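Long-range contact in iron transport multicopper oxidase FET3 (Saccharomyces cerevisiae, PDB 1ZPU), which oxidises ferrous to ferric iron with four copper ions while reducing dioxygen to water, feeding high-affinity iron uptake in yeast, and also oxidises cuprous copper: residues D226-V238 and Y432-Q444. Residues are numbered along the deposited sequence; the frame is centred on the assembly and turned at random.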
loop_
_atom_site.group_PDB
_atom_site.type_symbol
_atom_site.label_atom_id
_atom_site.label_comp_id
_atom_site.label_asym_id
_atom_site.label_seq_id
_atom_site.Cartn_x
_atom_site.Cartn_y
_atom_site.Cartn_z
ATOM N N ASP A 226 4.278 -16.608 -17.155
ATOM C CA ASP A 226 3.184 -17.503 -16.872
ATOM C C ASP A 226 2.600 -17.200 -15.511
ATOM O O ASP A 226 1.471 -17.580 -15.235
ATOM C CB ASP A 226 3.679 -18.937 -16.886
ATOM C CG ASP A 226 4.216 -19.350 -18.238
ATOM O OD1 ASP A 226 5.112 -20.226 -18.280
ATOM O OD2 ASP A 226 3.741 -18.793 -19.260
ATOM N N MET A 227 3.359 -16.516 -14.657
ATOM C CA MET A 227 2.949 -16.336 -13.267
ATOM C C MET A 227 3.421 -15.012 -12.633
ATOM O O MET A 227 4.547 -14.555 -12.867
ATOM C CB MET A 227 3.431 -17.530 -12.439
ATOM C CG MET A 227 2.788 -17.616 -11.069
ATOM S SD MET A 227 3.303 -19.037 -10.097
ATOM C CE MET A 227 2.792 -20.383 -11.149
ATOM N N LEU A 228 2.563 -14.396 -11.824
ATOM C CA LEU A 228 2.966 -13.199 -11.066
ATOM C C LEU A 228 2.961 -13.452 -9.577
ATOM O O LEU A 228 2.143 -14.214 -9.088
ATOM C CB LEU A 228 2.050 -12.013 -11.354
ATOM C CG LEU A 228 1.891 -11.519 -12.788
ATOM C CD1 LEU A 228 0.739 -10.534 -12.877
ATOM C CD2 LEU A 228 3.183 -10.896 -13.311
ATOM N N TYR A 229 3.886 -12.817 -8.865
ATOM C CA TYR A 229 3.817 -12.728 -7.411
ATOM C C TYR A 229 3.431 -11.279 -7.067
ATOM O O TYR A 229 4.210 -10.362 -7.285
ATOM C CB TYR A 229 5.157 -13.121 -6.784
ATOM C CG TYR A 229 5.195 -13.109 -5.263
ATOM C CD1 TYR A 229 4.771 -14.212 -4.514
ATOM C CD2 TYR A 229 5.649 -11.987 -4.575
ATOM C CE1 TYR A 229 4.791 -14.192 -3.120
ATOM C CE2 TYR A 229 5.676 -11.955 -3.189
ATOM C CZ TYR A 229 5.255 -13.057 -2.466
ATOM O OH TYR A 229 5.305 -12.983 -1.088
ATOM N N ILE A 230 2.224 -11.072 -6.563
ATOM C CA ILE A 230 1.723 -9.728 -6.265
ATOM C C ILE A 230 1.536 -9.562 -4.761
ATOM O O ILE A 230 0.699 -10.266 -4.160
ATOM C CB ILE A 230 0.346 -9.472 -6.928
ATOM C CG1 ILE A 230 0.354 -10.004 -8.367
ATOM C CG2 ILE A 230 -0.012 -8.017 -6.879
ATOM C CD1 ILE A 230 -0.919 -9.724 -9.133
ATOM N N THR A 231 2.301 -8.646 -4.157
ATOM C CA THR A 231 2.146 -8.334 -2.734
ATOM C C THR A 231 0.954 -7.414 -2.585
ATOM O O THR A 231 0.440 -6.902 -3.570
ATOM C CB THR A 231 3.391 -7.611 -2.113
ATOM O OG1 THR A 231 3.350 -6.202 -2.403
ATOM C CG2 THR A 231 4.717 -8.208 -2.588
ATOM N N VAL A 232 0.516 -7.172 -1.352
ATOM C CA VAL A 232 -0.608 -6.253 -1.162
ATOM C C VAL A 232 -0.170 -4.878 -1.618
ATOM O O VAL A 232 1.004 -4.539 -1.497
ATOM C CB VAL A 232 -1.119 -6.212 0.269
ATOM C CG1 VAL A 232 -1.605 -7.570 0.667
ATOM C CG2 VAL A 232 -0.059 -5.729 1.213
ATOM N N ALA A 233 -1.105 -4.127 -2.192
ATOM C CA ALA A 233 -0.884 -2.742 -2.587
ATOM C C ALA A 233 -0.236 -2.581 -3.952
ATOM O O ALA A 233 -0.283 -1.509 -4.526
ATOM C CB ALA A 233 -0.079 -1.989 -1.522
ATOM N N GLN A 234 0.388 -3.626 -4.479
ATOM C CA GLN A 234 0.967 -3.467 -5.808
ATOM C C GLN A 234 0.019 -3.789 -6.953
ATOM O O GLN A 234 -0.975 -4.487 -6.759
ATOM C CB GLN A 234 2.370 -4.086 -5.975
ATOM C CG GLN A 234 2.629 -5.513 -5.554
ATOM C CD GLN A 234 4.152 -5.821 -5.469
ATOM O OE1 GLN A 234 4.975 -4.942 -5.143
ATOM N NE2 GLN A 234 4.525 -7.077 -5.776
ATOM N N ARG A 235 0.305 -3.223 -8.124
ATOM C CA ARG A 235 -0.519 -3.395 -9.305
ATOM C C ARG A 235 0.353 -3.907 -10.431
ATOM O O ARG A 235 1.407 -3.333 -10.705
ATOM C CB ARG A 235 -1.129 -2.055 -9.719
ATOM C CG ARG A 235 -2.144 -1.504 -8.759
ATOM C CD ARG A 235 -1.506 -0.766 -7.584
ATOM N NE ARG A 235 -1.057 0.568 -7.966
ATOM C CZ ARG A 235 -0.030 1.215 -7.422
ATOM N NH1 ARG A 235 0.687 0.657 -6.460
ATOM N NH2 ARG A 235 0.297 2.423 -7.862
ATOM N N TYR A 236 -0.060 -4.998 -11.069
ATOM C CA TYR A 236 0.516 -5.378 -12.354
ATOM C C TYR A 236 -0.585 -5.225 -13.362
ATOM O O TYR A 236 -1.657 -5.779 -13.187
ATOM C CB TYR A 236 1.051 -6.822 -12.381
ATOM C CG TYR A 236 2.314 -7.070 -11.588
ATOM C CD1 TYR A 236 3.522 -7.387 -12.214
ATOM C CD2 TYR A 236 2.297 -6.995 -10.195
ATOM C CE1 TYR A 236 4.691 -7.607 -11.448
ATOM C CE2 TYR A 236 3.431 -7.213 -9.431
ATOM C CZ TYR A 236 4.619 -7.514 -10.048
ATOM O OH TYR A 236 5.696 -7.714 -9.224
ATOM N N THR A 237 -0.329 -4.440 -14.399
ATOM C CA THR A 237 -1.213 -4.380 -15.558
ATOM C C THR A 237 -0.614 -5.232 -16.677
ATOM O O THR A 237 0.581 -5.154 -16.983
ATOM C CB THR A 237 -1.438 -2.943 -16.048
ATOM O OG1 THR A 237 -1.920 -2.136 -14.968
ATOM C CG2 THR A 237 -2.447 -2.925 -17.183
ATOM N N VAL A 238 -1.474 -6.029 -17.294
ATOM C CA VAL A 238 -1.050 -7.160 -18.087
ATOM C C VAL A 238 -1.923 -7.256 -19.339
ATOM O O VAL A 238 -3.153 -7.076 -19.278
ATOM C CB VAL A 238 -1.151 -8.434 -17.190
ATOM C CG1 VAL A 238 -1.736 -9.613 -17.913
ATOM C CG2 VAL A 238 0.195 -8.760 -16.554
ATOM N N TYR A 432 19.591 1.271 -15.542
ATOM C CA TYR A 432 18.260 1.851 -15.654
ATOM C C TYR A 432 17.284 1.084 -14.750
ATOM O O TYR A 432 16.565 0.190 -15.218
ATOM C CB TYR A 432 17.784 1.818 -17.107
ATOM C CG TYR A 432 18.630 2.655 -18.029
ATOM C CD1 TYR A 432 19.651 2.079 -18.783
ATOM C CD2 TYR A 432 18.422 4.028 -18.132
ATOM C CE1 TYR A 432 20.442 2.850 -19.621
ATOM C CE2 TYR A 432 19.205 4.809 -18.967
ATOM C CZ TYR A 432 20.212 4.215 -19.709
ATOM O OH TYR A 432 20.986 4.992 -20.541
ATOM N N PRO A 433 17.242 1.446 -13.449
ATOM C CA PRO A 433 16.525 0.660 -12.455
ATOM C C PRO A 433 15.034 0.664 -12.683
ATOM O O PRO A 433 14.491 1.611 -13.252
ATOM C CB PRO A 433 16.823 1.391 -11.141
ATOM C CG PRO A 433 17.987 2.251 -11.422
ATOM C CD PRO A 433 17.853 2.639 -12.843
ATOM N N MET A 434 14.386 -0.398 -12.221
ATOM C CA MET A 434 12.942 -0.479 -12.186
ATOM C C MET A 434 12.421 0.596 -11.234
ATOM O O MET A 434 13.146 1.042 -10.344
ATOM C CB MET A 434 12.538 -1.884 -11.734
ATOM C CG MET A 434 11.080 -2.072 -11.420
ATOM S SD MET A 434 10.721 -1.743 -9.681
ATOM C CE MET A 434 11.033 -3.321 -8.901
ATOM N N ARG A 435 11.175 1.019 -11.436
ATOM C CA ARG A 435 10.526 1.999 -10.575
ATOM C C ARG A 435 9.120 1.539 -10.184
ATOM O O ARG A 435 8.367 1.032 -11.031
ATOM C CB ARG A 435 10.448 3.345 -11.285
ATOM C CG ARG A 435 11.532 4.317 -10.907
ATOM C CD ARG A 435 12.105 5.007 -12.132
ATOM N NE ARG A 435 11.085 5.577 -13.006
ATOM C CZ ARG A 435 11.174 5.582 -14.331
ATOM N NH1 ARG A 435 12.232 5.041 -14.922
ATOM N NH2 ARG A 435 10.212 6.119 -15.065
ATOM N N ARG A 436 8.776 1.718 -8.905
ATOM C CA ARG A 436 7.434 1.455 -8.410
ATOM C C ARG A 436 7.232 2.099 -7.041
ATOM O O ARG A 436 8.136 2.779 -6.545
ATOM C CB ARG A 436 7.149 -0.046 -8.369
ATOM C CG ARG A 436 8.011 -0.906 -7.421
ATOM C CD ARG A 436 7.687 -2.398 -7.599
ATOM N NE ARG A 436 6.258 -2.575 -7.831
ATOM C CZ ARG A 436 5.684 -3.673 -8.300
ATOM N NH1 ARG A 436 6.407 -4.737 -8.604
ATOM N NH2 ARG A 436 4.372 -3.705 -8.461
ATOM N N ASP A 437 6.056 1.896 -6.436
ATOM C CA ASP A 437 5.771 2.503 -5.139
ATOM C C ASP A 437 5.709 1.491 -4.001
ATOM O O ASP A 437 5.650 1.860 -2.833
ATOM C CB ASP A 437 4.523 3.398 -5.188
ATOM C CG ASP A 437 3.253 2.629 -5.508
ATOM O OD1 ASP A 437 2.534 3.087 -6.425
ATOM O OD2 ASP A 437 2.967 1.593 -4.844
ATOM N N THR A 438 5.741 0.211 -4.341
ATOM C CA THR A 438 5.613 -0.823 -3.332
ATOM C C THR A 438 6.509 -1.985 -3.731
ATOM O O THR A 438 6.447 -2.463 -4.855
ATOM C CB THR A 438 4.130 -1.246 -3.171
ATOM O OG1 THR A 438 3.318 -0.068 -2.994
ATOM C CG2 THR A 438 3.935 -2.192 -1.992
ATOM N N LEU A 439 7.339 -2.418 -2.785
ATOM C CA LEU A 439 8.417 -3.361 -3.027
ATOM C C LEU A 439 8.591 -4.247 -1.809
ATOM O O LEU A 439 8.574 -3.755 -0.701
ATOM C CB LEU A 439 9.718 -2.595 -3.284
ATOM C CG LEU A 439 11.002 -3.381 -3.553
ATOM C CD1 LEU A 439 11.114 -3.789 -5.029
ATOM C CD2 LEU A 439 12.227 -2.590 -3.101
ATOM N N TYR A 440 8.767 -5.548 -2.018
ATOM C CA TYR A 440 8.998 -6.473 -0.918
ATOM C C TYR A 440 10.488 -6.749 -0.658
ATOM O O TYR A 440 11.275 -6.864 -1.597
ATOM C CB TYR A 440 8.232 -7.796 -1.131
ATOM C CG TYR A 440 8.682 -8.689 -2.290
ATOM C CD1 TYR A 440 9.800 -9.509 -2.173
ATOM C CD2 TYR A 440 7.965 -8.740 -3.477
ATOM C CE1 TYR A 440 10.210 -10.336 -3.219
ATOM C CE2 TYR A 440 8.346 -9.562 -4.513
ATOM C CZ TYR A 440 9.477 -10.360 -4.386
ATOM O OH TYR A 440 9.883 -11.194 -5.415
ATOM N N VAL A 441 10.861 -6.836 0.621
ATOM C CA VAL A 441 12.092 -7.511 1.029
ATOM C C VAL A 441 11.802 -8.979 1.208
ATOM O O VAL A 441 10.739 -9.353 1.729
ATOM C CB VAL A 441 12.607 -7.106 2.416
ATOM C CG1 VAL A 441 14.006 -6.527 2.327
ATOM C CG2 VAL A 441 11.614 -6.234 3.168
ATOM N N ARG A 442 12.767 -9.807 0.825
ATOM C CA ARG A 442 12.665 -11.229 1.050
ATOM C C ARG A 442 13.029 -11.543 2.502
ATOM O O ARG A 442 13.632 -10.711 3.188
ATOM C CB ARG A 442 13.528 -11.992 0.037
ATOM C CG ARG A 442 12.943 -11.949 -1.371
ATOM C CD ARG A 442 13.838 -12.602 -2.404
ATOM N NE ARG A 442 13.281 -12.470 -3.751
ATOM C CZ ARG A 442 13.793 -11.712 -4.722
ATOM N NH1 ARG A 442 14.895 -11.001 -4.525
ATOM N NH2 ARG A 442 13.192 -11.667 -5.904
ATOM N N PRO A 443 12.620 -12.727 2.995
ATOM C CA PRO A 443 12.985 -13.152 4.347
ATOM C C PRO A 443 14.465 -12.960 4.676
ATOM O O PRO A 443 15.344 -13.430 3.937
ATOM C CB PRO A 443 12.631 -14.638 4.342
ATOM C CG PRO A 443 11.458 -14.697 3.442
ATOM C CD PRO A 443 11.766 -13.733 2.336
ATOM N N GLN A 444 14.716 -12.250 5.772
ATOM C CA GLN A 444 16.056 -12.039 6.313
ATOM C C GLN A 444 17.012 -11.371 5.318
ATOM O O GLN A 444 18.228 -11.487 5.440
ATOM C CB GLN A 444 16.640 -13.356 6.831
ATOM C CG GLN A 444 15.762 -14.102 7.836
ATOM C CD GLN A 444 16.567 -15.042 8.736
ATOM O OE1 GLN A 444 16.577 -14.884 9.961
ATOM N NE2 GLN A 444 17.260 -16.007 8.131
#
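D437 OD2 takes bonds from R235 NH1 at 2.9 Å and from its own neighbour T438 OG1, and a third from H62, a type 3 copper ligand. Here the second and third plastocyanin-like (cupredoxin) domains of the multicopper oxidase meet beside the copper cluster. The R235 guanidinium grips the D437 carboxylate end-on, edge to edge, with NH2 reaching OD1 at 2.7 Å, the two planar groups nearly coplanar and the syn lone pairs used. The bends at chi2 and chi3 (82° and 78°) fold the arginine back until NH1 also meets A233 O, in the type II turn T231-Q234. A methionine at R235 would probably leave D437 without its charged mate and the carboxylate freer to turn away from H62. Further along, R436 lays its guanidinium against the Q234 amide, planes 5° apart, and gives NH1 to Y236 OH at 3.1 Å; its two terminal nitrogens also form salt bridges with D299 and D216. T438 CG2 rests on A233 CB, 4.0 Å away. At the other end Y229, its OH held by D257 and S200, turns its ring edge to the face of Y440 in an offset edge-to-face pair, while T231 CG2 sits 3.4 Å from Y440 CD2.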